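Local atomic coordinates of iodotyrosine deiodinase (Thermotoga neapolitana, PDB entry 6Q1L), a protein that removes iodide, bromide or chloride from halogenated tyrosines by reductive dehalogenation, using FMN as cofactor and working as a homodimer. Residues Asp6-Arg11 and Leu124-Glu129; Arg11-Arg16 and Gly134-Thr139. All coordinates share one frame; numbering follows the deposited sequence.

Interaction 1 (Asp6-Arg11 and Leu124-Glu129)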
ATOM      1  N   ASP A   6      -7.327  11.506  12.074  1.00 22.02           N
ATOM      2  CA  ASP A   6      -7.956  12.707  11.523  1.00 22.04           C
ATOM      3  C   ASP A   6      -7.426  13.011  10.127  1.00 20.21           C
ATOM      4  O   ASP A   6      -8.180  13.421   9.239  1.00 21.72           O
ATOM      5  CB  ASP A   6      -7.703  13.890  12.462  1.00 26.31           C
ATOM      6  CG  ASP A   6      -8.366  13.710  13.809  1.00 22.12           C
ATOM      7  OD1 ASP A   6      -9.584  13.419  13.857  1.00 33.39           O
ATOM      8  OD2 ASP A   6      -7.664  13.857  14.829  1.00 34.78           O
ATOM      9  N   LEU A   7      -6.136  12.804   9.918  1.00 18.91           N
ATOM     10  CA  LEU A   7      -5.562  13.006   8.597  1.00 16.95           C
ATOM     11  C   LEU A   7      -6.137  12.006   7.605  1.00 16.44           C
ATOM     12  O   LEU A   7      -6.548  12.364   6.494  1.00 16.00           O
ATOM     13  CB  LEU A   7      -4.045  12.857   8.710  1.00 16.18           C
ATOM     14  CG  LEU A   7      -3.274  13.177   7.441  1.00 17.69           C
ATOM     15  CD1 LEU A   7      -3.329  14.699   7.235  1.00 23.34           C
ATOM     16  CD2 LEU A   7      -1.860  12.666   7.597  1.00 18.69           C
ATOM     17  N   ALA A   8      -6.229  10.747   8.026  1.00 13.27           N
ATOM     18  CA  ALA A   8      -6.737   9.718   7.146  1.00 12.86           C
ATOM     19  C   ALA A   8      -8.218   9.921   6.875  1.00 15.20           C
ATOM     20  O   ALA A   8      -8.685   9.696   5.756  1.00 13.64           O
ATOM     21  CB  ALA A   8      -6.486   8.346   7.760  1.00 14.66           C
ATOM     22  N   LYS A   9      -8.970  10.321   7.906  1.00 16.17           N
ATOM     23  CA  LYS A   9     -10.405  10.522   7.734  1.00 15.46           C
ATOM     24  C   LYS A   9     -10.675  11.665   6.770  1.00 13.79           C
ATOM     25  O   LYS A   9     -11.571  11.569   5.912  1.00 18.27           O
ATOM     26  CB  LYS A   9     -11.072  10.804   9.077  1.00 20.52           C
ATOM     27  CG  LYS A   9     -12.560  11.082   8.918  1.00 25.83           C
ATOM     28  CD  LYS A   9     -13.325  10.848  10.201  1.00 40.76           C
ATOM     29  CE  LYS A   9     -14.818  11.130   9.993  1.00 48.48           C
ATOM     30  NZ  LYS A   9     -15.416  10.334   8.868  1.00 36.83           N
ATOM     31  N   LYS A  10      -9.905  12.743   6.906  1.00 16.81           N
ATOM     32  CA  LYS A  10     -10.070  13.941   6.087  1.00 19.87           C
ATOM     33  C   LYS A  10      -9.700  13.685   4.640  1.00 18.11           C
ATOM     34  O   LYS A  10     -10.307  14.257   3.734  1.00 20.40           O
ATOM     35  CB  LYS A  10      -9.201  15.064   6.665  1.00 24.79           C
ATOM     36  CG  LYS A  10      -9.396  16.440   6.052  1.00 42.08           C
ATOM     37  CD  LYS A  10      -8.875  17.530   7.005  1.00 41.09           C
ATOM     38  CE  LYS A  10      -7.451  17.240   7.518  1.00 38.32           C
ATOM     39  NZ  LYS A  10      -6.363  17.475   6.510  1.00 38.13           N
ATOM     40  N   ARG A  11      -8.674  12.869   4.396  1.00 13.41           N
ATOM     41  CA  ARG A  11      -8.194  12.724   3.044  1.00 16.12           C
ATOM     42  C   ARG A  11      -9.221  12.014   2.182  1.00 17.37           C
ATOM     43  O   ARG A  11      -9.787  10.996   2.594  1.00 16.05           O
ATOM     44  CB  ARG A  11      -6.897  11.934   2.967  1.00 16.18           C
ATOM     45  CG  ARG A  11      -6.804  11.643   1.479  1.00 27.29           C
ATOM     46  CD  ARG A  11      -6.096  10.500   0.995  1.00 19.41           C
ATOM     47  NE  ARG A  11      -5.884  10.748  -0.432  1.00 16.86           N
ATOM     48  CZ  ARG A  11      -6.612  10.243  -1.413  1.00 12.93           C
ATOM     49  NH1 ARG A  11      -7.656   9.458  -1.165  1.00 13.64           N
ATOM     50  NH2 ARG A  11      -6.327  10.536  -2.677  1.00 13.00           N
ATOM     51  N   LEU A 124       2.361   8.004   0.827  1.00 11.93           N
ATOM     52  CA  LEU A 124       2.433   9.155  -0.065  1.00 14.20           C
ATOM     53  C   LEU A 124       1.148   9.955  -0.014  1.00 13.51           C
ATOM     54  O   LEU A 124       1.175  11.187   0.052  1.00 13.91           O
ATOM     55  CB  LEU A 124       2.702   8.650  -1.472  1.00 12.17           C
ATOM     56  CG  LEU A 124       3.278   9.577  -2.508  1.00 17.23           C
ATOM     57  CD1 LEU A 124       3.851   8.769  -3.664  1.00 26.17           C
ATOM     58  CD2 LEU A 124       2.313  10.551  -3.041  1.00 24.48           C
ATOM     59  N   LEU A 125       0.017   9.268  -0.039  1.00 12.40           N
ATOM     60  CA  LEU A 125      -1.251   9.979  -0.050  1.00 12.64           C
ATOM     61  C   LEU A 125      -1.450  10.750   1.245  1.00 12.09           C
ATOM     62  O   LEU A 125      -1.997  11.856   1.239  1.00 13.31           O
ATOM     63  CB  LEU A 125      -2.407   8.991  -0.264  1.00 12.52           C
ATOM     64  CG  LEU A 125      -2.392   8.296  -1.617  1.00 14.26           C
ATOM     65  CD1 LEU A 125      -3.663   7.452  -1.767  1.00 14.98           C
ATOM     66  CD2 LEU A 125      -2.280   9.253  -2.768  1.00 18.47           C
ATOM     67  N   LEU A 126      -1.029  10.170   2.368  1.00 11.29           N
ATOM     68  CA  LEU A 126      -1.161  10.870   3.640  1.00 12.90           C
ATOM     69  C   LEU A 126      -0.263  12.094   3.662  1.00 12.00           C
ATOM     70  O   LEU A 126      -0.644  13.147   4.168  1.00 13.72           O
ATOM     71  CB  LEU A 126      -0.865   9.910   4.794  1.00 14.07           C
ATOM     72  CG  LEU A 126      -1.953   8.876   5.046  1.00 13.53           C
ATOM     73  CD1 LEU A 126      -1.440   7.782   5.975  1.00 14.03           C
ATOM     74  CD2 LEU A 126      -3.185   9.513   5.604  1.00 17.51           C
ATOM     75  N   ALA A 127       0.939  11.981   3.079  1.00 11.71           N
ATOM     76  CA  ALA A 127       1.832  13.120   3.074  1.00 11.50           C
ATOM     77  C   ALA A 127       1.280  14.234   2.210  1.00 14.43           C
ATOM     78  O   ALA A 127       1.373  15.410   2.574  1.00 16.08           O
ATOM     79  CB  ALA A 127       3.208  12.707   2.591  1.00 14.56           C
ATOM     80  N   LEU A 128       0.704  13.882   1.057  1.00 16.34           N
ATOM     81  CA  LEU A 128       0.128  14.912   0.206  1.00 13.57           C
ATOM     82  C   LEU A 128      -0.964  15.673   0.947  1.00 15.78           C
ATOM     83  O   LEU A 128      -1.037  16.901   0.885  1.00 17.16           O
ATOM     84  CB  LEU A 128      -0.413  14.288  -1.079  1.00 14.08           C
ATOM     85  CG  LEU A 128       0.605  13.835  -2.102  1.00 17.49           C
ATOM     86  CD1 LEU A 128      -0.088  13.189  -3.256  1.00 17.31           C
ATOM     87  CD2 LEU A 128       1.504  14.976  -2.604  1.00 18.52           C
ATOM     88  N   GLU A 129      -1.804  14.946   1.679  1.00 12.43           N
ATOM     89  CA  GLU A 129      -2.852  15.582   2.472  1.00 14.34           C
ATOM     90  C   GLU A 129      -2.251  16.500   3.532  1.00 14.75           C
ATOM     91  O   GLU A 129      -2.750  17.611   3.760  1.00 16.34           O
ATOM     92  CB  GLU A 129      -3.717  14.490   3.094  1.00 14.15           C
ATOM     93  CG  GLU A 129      -4.794  15.013   4.021  1.00 18.24           C
ATOM     94  CD  GLU A 129      -5.951  15.678   3.278  1.00 23.78           C
ATOM     95  OE1 GLU A 129      -6.094  15.501   2.056  1.00 21.63           O
ATOM     96  OE2 GLU A 129      -6.723  16.376   3.938  1.00 27.30           O
TER
HETATM   97  O   HOH W   1      -3.752  12.414  -0.908  1.00 14.99           O
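Lys10 NZ donates to Glu129 OE2 at 2.8 Å, a salt bridge and the one direct hydrogen bond between Asp6-Arg11 and Leu124-Glu129. OE2 receives it on its anti lone pair, the one turned away from OE1. The lysine chain bends at chi3 and chi4, which brings NZ to the outer side of OE2. Lys10 CG also lies near Glu129 OE2, at 3.4 Å. The other oxygen, Glu129 OE1, packs 3.6 Å from Arg11 CA. It is no ion-pair partner of the arginine: Arg11 NE lies 5.4 Å away, and the guanidinium and carboxylate planes are turned 73° apart.

Arg11 instead runs past Glu129 toward Leu125. CG stands anti to the backbone N (chi1 167°), and the chain stays extended to NE. One face of the guanidinium is covered by Leu125 CD1, 4.0 Å above its centre. In the guanidinium plane, NE donates to a water at 2.7 Å, and that water donates to Leu125 O. One terminal nitrogen, NH2, bonds to Ser135 OG.

Apolar contacts fill the rest. Leu7 and Glu129 run alongside each other with their ends pointing opposite ways, Leu7 CD1 lying 3.5 Å from Glu129 CG. The other branch, Leu7 CD2, meets Leu126 CD2, which also reaches the backbone of Ala8. Tyr123 of the second subunit packs on Ala8, Arg11 and Leu126, so the contact borders the dimer interface.

The short axes of 6-10 and 124-129 cross at 91°, 9.7 Å apart. The N-terminal helix thus lies across the C-terminal end of helix 113-130, and its chain leaves helical geometry at Arg11, where the FMN-binding segment of this nitroreductase-family fold begins.

Interaction 2 (Arg11-Arg16 and Gly134-Thr139). With FMN (flavin mononucleotide), chain C; IYR (3-iodo-tyrosine), chain D.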
ATOM      1  N   ARG A  11      -8.674  12.869   4.396  1.00 13.41           N
ATOM      2  CA  ARG A  11      -8.194  12.724   3.044  1.00 16.12           C
ATOM      3  C   ARG A  11      -9.221  12.014   2.182  1.00 17.37           C
ATOM      4  O   ARG A  11      -9.787  10.996   2.594  1.00 16.05           O
ATOM      5  CB  ARG A  11      -6.897  11.934   2.967  1.00 16.18           C
ATOM      6  CG  ARG A  11      -6.804  11.643   1.479  1.00 27.29           C
ATOM      7  CD  ARG A  11      -6.096  10.500   0.995  1.00 19.41           C
ATOM      8  NE  ARG A  11      -5.884  10.748  -0.432  1.00 16.86           N
ATOM      9  CZ  ARG A  11      -6.612  10.243  -1.413  1.00 12.93           C
ATOM     10  NH1 ARG A  11      -7.656   9.458  -1.165  1.00 13.64           N
ATOM     11  NH2 ARG A  11      -6.327  10.536  -2.677  1.00 13.00           N
ATOM     12  N   LYS A  12      -9.457  12.552   0.992  1.00 13.44           N
ATOM     13  CA  LYS A  12     -10.429  12.042   0.048  1.00 15.38           C
ATOM     14  C   LYS A  12      -9.889  12.247  -1.356  1.00 16.69           C
ATOM     15  O   LYS A  12      -8.949  13.007  -1.575  1.00 16.03           O
ATOM     16  CB  LYS A  12     -11.771  12.743   0.209  1.00 17.86           C
ATOM     17  CG  LYS A  12     -11.760  14.228  -0.161  1.00 23.66           C
ATOM     18  CD  LYS A  12     -13.112  14.840   0.123  1.00 20.61           C
ATOM     19  CE  LYS A  12     -13.170  16.331  -0.116  1.00 21.42           C
ATOM     20  NZ  LYS A  12     -12.358  17.094   0.859  1.00 30.24           N
ATOM     21  N   THR A  13     -10.532  11.604  -2.321  1.00 16.72           N
ATOM     22  CA  THR A  13     -10.139  11.771  -3.710  1.00 13.15           C
ATOM     23  C   THR A  13     -10.247  13.233  -4.096  1.00 16.80           C
ATOM     24  O   THR A  13     -11.164  13.939  -3.686  1.00 17.05           O
ATOM     25  CB  THR A  13     -11.038  10.951  -4.636  1.00 13.85           C
ATOM     26  OG1 THR A  13     -11.321   9.690  -4.057  1.00 16.15           O
ATOM     27  CG2 THR A  13     -10.351  10.725  -5.975  1.00 16.83           C
ATOM     28  N   VAL A  14      -9.312  13.684  -4.909  1.00 12.99           N
ATOM     29  CA  VAL A  14      -9.410  14.977  -5.548  1.00 13.94           C
ATOM     30  C   VAL A  14      -9.288  14.735  -7.037  1.00 13.25           C
ATOM     31  O   VAL A  14      -8.248  14.285  -7.506  1.00 13.66           O
ATOM     32  CB  VAL A  14      -8.331  15.945  -5.048  1.00 14.88           C
ATOM     33  CG1 VAL A  14      -8.303  17.249  -5.883  1.00 18.09           C
ATOM     34  CG2 VAL A  14      -8.550  16.231  -3.573  1.00 19.97           C
ATOM     35  N   ARG A  15     -10.366  15.018  -7.774  1.00 15.15           N
ATOM     36  CA  ARG A  15     -10.361  14.946  -9.222  1.00 12.88           C
ATOM     37  C   ARG A  15     -10.510  16.319  -9.851  1.00 13.86           C
ATOM     38  O   ARG A  15     -10.541  16.420 -11.079  1.00 19.92           O
ATOM     39  CB  ARG A  15     -11.476  14.026  -9.721  1.00 15.05           C
ATOM     40  CG  ARG A  15     -11.321  12.601  -9.217  1.00 19.90           C
ATOM     41  CD  ARG A  15     -12.411  11.708  -9.714  1.00 16.71           C
ATOM     42  NE  ARG A  15     -12.308  10.333  -9.226  1.00 14.10           N
ATOM     43  CZ  ARG A  15     -12.855   9.859  -8.118  1.00 13.82           C
ATOM     44  NH1 ARG A  15     -13.588  10.636  -7.301  1.00 16.90           N
ATOM     45  NH2 ARG A  15     -12.670   8.571  -7.832  1.00 14.50           N
ATOM     46  N   ARG A  16     -10.590  17.359  -9.033  1.00 14.47           N
ATOM     47  CA  ARG A  16     -10.710  18.743  -9.470  1.00 17.00           C
ATOM     48  C   ARG A  16      -9.535  19.507  -8.902  1.00 15.33           C
ATOM     49  O   ARG A  16      -9.405  19.612  -7.681  1.00 17.26           O
ATOM     50  CB  ARG A  16     -12.009  19.383  -8.975  1.00 20.72           C
ATOM     51  CG  ARG A  16     -13.266  18.843  -9.577  1.00 23.47           C
ATOM     52  CD  ARG A  16     -14.449  19.460  -8.863  1.00 22.75           C
ATOM     53  NE  ARG A  16     -14.331  20.921  -8.826  1.00 21.61           N
ATOM     54  CZ  ARG A  16     -14.743  21.736  -9.793  1.00 27.23           C
ATOM     55  NH1 ARG A  16     -15.330  21.260 -10.893  1.00 23.52           N
ATOM     56  NH2 ARG A  16     -14.561  23.040  -9.660  1.00 21.74           N
ATOM     57  N   GLY A 134      -3.941  17.533  -3.234  1.00 15.01           N
ATOM     58  CA  GLY A 134      -4.912  16.504  -3.517  1.00 17.35           C
ATOM     59  C   GLY A 134      -4.389  15.513  -4.532  1.00 16.32           C
ATOM     60  O   GLY A 134      -3.422  15.811  -5.237  1.00 15.31           O
ATOM     61  N   SER A 135      -4.992  14.328  -4.608  1.00 12.29           N
ATOM     62  CA  SER A 135      -4.557  13.280  -5.520  0.53 15.23           C
ATOM     63  C   SER A 135      -5.732  12.354  -5.809  1.00 12.78           C
ATOM     64  O   SER A 135      -6.726  12.348  -5.087  1.00 14.06           O
ATOM     65  CB  SER A 135      -3.395  12.466  -4.922  0.53 15.36           C
ATOM     66  OG  SER A 135      -3.800  11.875  -3.690  0.53 13.39           O
ATOM     67  N   VAL A 136      -5.574  11.531  -6.839  1.00 13.38           N
ATOM     68  CA  VAL A 136      -6.442  10.387  -7.098  1.00 15.16           C
ATOM     69  C   VAL A 136      -5.537   9.281  -7.639  1.00 14.74           C
ATOM     70  O   VAL A 136      -4.733   9.537  -8.545  1.00 16.54           O
ATOM     71  CB  VAL A 136      -7.577  10.739  -8.080  1.00 14.09           C
ATOM     72  CG1 VAL A 136      -7.037  11.401  -9.341  1.00 11.83           C
ATOM     73  CG2 VAL A 136      -8.381   9.478  -8.365  1.00 14.65           C
ATOM     74  N   PRO A 137      -5.632   8.050  -7.133  1.00 13.34           N
ATOM     75  CA  PRO A 137      -4.891   6.947  -7.743  1.00 15.31           C
ATOM     76  C   PRO A 137      -5.543   6.534  -9.033  1.00 18.02           C
ATOM     77  O   PRO A 137      -6.502   5.762  -9.034  1.00 26.22           O
ATOM     78  CB  PRO A 137      -4.977   5.837  -6.699  1.00 16.13           C
ATOM     79  CG  PRO A 137      -5.429   6.521  -5.435  1.00 17.75           C
ATOM     80  CD  PRO A 137      -6.366   7.581  -5.947  1.00 18.29           C
ATOM     81  N   TYR A 138      -5.092   7.089 -10.127  1.00 13.60           N
ATOM     82  CA  TYR A 138      -5.729   6.856 -11.407  1.00 12.90           C
ATOM     83  C   TYR A 138      -5.114   5.642 -12.083  1.00 13.84           C
ATOM     84  O   TYR A 138      -3.889   5.559 -12.238  1.00 13.07           O
ATOM     85  CB  TYR A 138      -5.600   8.100 -12.285  1.00 14.94           C
ATOM     86  CG  TYR A 138      -6.176   7.816 -13.626  1.00 14.87           C
ATOM     87  CD1 TYR A 138      -7.523   7.428 -13.755  1.00 15.89           C
ATOM     88  CD2 TYR A 138      -5.406   7.894 -14.749  1.00 14.45           C
ATOM     89  CE1 TYR A 138      -8.041   7.133 -14.973  1.00 12.02           C
ATOM     90  CE2 TYR A 138      -5.922   7.579 -15.993  1.00 18.53           C
ATOM     91  CZ  TYR A 138      -7.242   7.207 -16.096  1.00 17.03           C
ATOM     92  OH  TYR A 138      -7.765   6.894 -17.327  1.00 17.43           O
ATOM     93  N   THR A 139      -5.948   4.681 -12.441  1.00 14.83           N
ATOM     94  CA  THR A 139      -5.510   3.419 -13.022  1.00 14.45           C
ATOM     95  C   THR A 139      -6.260   3.207 -14.325  1.00 18.52           C
ATOM     96  O   THR A 139      -7.355   2.630 -14.335  1.00 24.23           O
ATOM     97  CB  THR A 139      -5.714   2.249 -12.059  1.00 18.35           C
ATOM     98  OG1 THR A 139      -7.086   2.201 -11.657  1.00 18.56           O
ATOM     99  CG2 THR A 139      -4.829   2.378 -10.830  1.00 17.76           C
TER
HETATM  100  N1  FMN C 301     -10.493   6.826  -9.078  1.00 12.50           N
HETATM  101  C2  FMN C 301     -10.766   7.122 -10.393  1.00 17.38           C
HETATM  102  O2  FMN C 301     -11.463   8.086 -10.677  1.00 17.83           O
HETATM  103  N3  FMN C 301     -10.246   6.363 -11.395  1.00 13.51           N
HETATM  104  C4  FMN C 301      -9.455   5.289 -11.161  1.00 12.81           C
HETATM  105  O4  FMN C 301      -9.025   4.640 -12.125  1.00 13.25           O
HETATM  106  C4A FMN C 301      -9.199   4.971  -9.842  1.00 12.44           C
HETATM  107  N5  FMN C 301      -8.416   3.887  -9.556  1.00 18.00           N
HETATM  108  C5A FMN C 301      -8.112   3.597  -8.253  1.00 14.84           C
HETATM  109  C6  FMN C 301      -7.275   2.508  -7.995  1.00 13.74           C
HETATM  110  C7  FMN C 301      -6.946   2.188  -6.678  1.00 12.00           C
HETATM  111  C7M FMN C 301      -6.024   1.019  -6.393  1.00 15.47           C
HETATM  112  C8  FMN C 301      -7.456   2.967  -5.617  1.00 12.00           C
HETATM  113  C8M FMN C 301      -7.108   2.660  -4.178  1.00 22.88           C
HETATM  114  C9  FMN C 301      -8.290   4.061  -5.888  1.00 11.49           C
HETATM  115  C9A FMN C 301      -8.629   4.355  -7.210  1.00 13.78           C
HETATM  116  N10 FMN C 301      -9.461   5.437  -7.499  1.00 14.27           N
HETATM  117  C10 FMN C 301      -9.707   5.748  -8.823  1.00 14.28           C
HETATM  118  C1' FMN C 301     -10.061   6.281  -6.433  1.00 10.94           C
HETATM  119  C2' FMN C 301     -11.240   5.518  -5.798  1.00 11.38           C
HETATM  120  O2' FMN C 301     -12.380   5.640  -6.628  1.00 11.96           O
HETATM  121  C3' FMN C 301     -11.481   6.172  -4.435  1.00 13.91           C
HETATM  122  O3' FMN C 301     -10.346   5.937  -3.605  1.00 13.40           O
HETATM  123  C4' FMN C 301     -12.748   5.715  -3.708  1.00 12.84           C
HETATM  124  O4' FMN C 301     -13.851   6.137  -4.483  1.00 13.46           O
HETATM  125  C5' FMN C 301     -12.835   6.301  -2.314  1.00 11.90           C
HETATM  126  O5' FMN C 301     -12.818   7.728  -2.346  1.00 11.79           O
HETATM  127  P   FMN C 301     -12.873   8.538  -0.990  1.00 14.66           P
HETATM  128  O1P FMN C 301     -12.949   9.974  -1.550  1.00 14.54           O
HETATM  129  O2P FMN C 301     -11.649   8.330  -0.191  1.00 15.46           O
HETATM  130  O3P FMN C 301     -14.174   8.146  -0.290  1.00 14.10           O
HETATM  131  N   IYR D 302     -10.449   4.069 -14.406  0.80 12.09           N
HETATM  132  CA  IYR D 302     -11.848   4.353 -14.657  0.80 16.16           C
HETATM  133  CB  IYR D 302     -12.809   3.523 -13.777  0.80 14.20           C
HETATM  134  CC  IYR D 302     -12.581   3.548 -12.308  0.80 10.67           C
HETATM  135  CD  IYR D 302     -12.021   2.445 -11.685  0.80 15.24           C
HETATM  136  CE  IYR D 302     -11.834   2.427 -10.310  0.80 11.91           C
HETATM  137  IE  IYR D 302     -10.941   0.800  -9.541  0.80 19.94           I
HETATM  138  CF  IYR D 302     -12.218   3.494  -9.533  0.80 10.04           C
HETATM  139  OF  IYR D 302     -12.069   3.544  -8.197  0.80 14.01           O
HETATM  140  CG  IYR D 302     -12.797   4.614 -10.137  0.80 11.76           C
HETATM  141  CH  IYR D 302     -12.988   4.629 -11.518  0.80 12.05           C
HETATM  142  C   IYR D 302     -12.154   5.809 -14.445  0.80 15.01           C
HETATM  143  O   IYR D 302     -13.224   6.388 -14.703  0.80 17.54           O
HETATM  144  OXT IYR D 302     -11.186   6.554 -13.893  0.80 14.00           O
HETATM  145  O   HOH W   1      -3.752  12.414  -0.908  1.00 14.99           O
HETATM  146  O   HOH W   2      -6.398  13.631  -2.265  1.00 15.63           O
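The FMN pocket of this nitroreductase-family enzyme is built in part by Arg11-Arg16 and Gly134-Thr139, which meet at about 77° and reach the flavin from different sides. Val14 N donates to Ser135 O at 2.9 Å, from above the carbonyl plane rather than along a lone pair. Ser135 takes two conformers. In the one modelled here, Arg11 NH2 donates to Ser135 OG at 3.0 Å, and the hydroxyl lies at the edge of the guanidinium, only 9° out of its plane. In this conformer the water held by Arg11 NE also bonds to Ser135 OG. A second water joins Lys12 O to Ser135 N.

Side chains close the gap beside these bonds. Thr13 CG2 presses on Val136 CG2 at 3.3 Å, tighter than usual for two carbons. CG2 of Thr13 also sits over the centre of one face of the Arg15 guanidinium. Val14 CG2 rests on Gly134 CA, where a side chain on the glycine would collide with it.

Both segments hold FMN. Thr13 N gives a nearly straight bond (173°) to phosphate oxygen O1P. Arg15 stays extended from CG to NE, and its NE donates to FMN O2 at 2.8 Å; its NH2 reaches N1 at 3.1 Å and O2 as well. Across the ring system, Thr139 N donates to O4. The ring of Pro137 packs on C8 and C9 of the flavin.

Replacing Arg11 with a leucine would probably leave Ser135 OG, in the conformer modelled here, without its guanidinium donor and the shared water without the N-H that binds it. The positive Arg15 at N1 and O2 would be expected to stabilise negative charge there when the flavin is reduced.

Overall arrangement
Interactions 1 and 2 lie with their centres about 11 Å apart and share Arg11 and one water. Along the chain their segments alternate: 6-11 runs straight into 11-16, and helix 113-130 is followed by strand 134-135, at the edge of the four-stranded antiparallel sheet within this chain. The same two pieces of chain therefore meet twice, first as crossed helices and then as the segments after them. The contacts also touch directly, Leu125 CD1 lying 4.2 Å from Pro137 CG. Interaction 1 is the more peripheral; interaction 2 is buried and supplies part of the FMN site. Both reach the second subunit, which links helix packing, cofactor site and dimer.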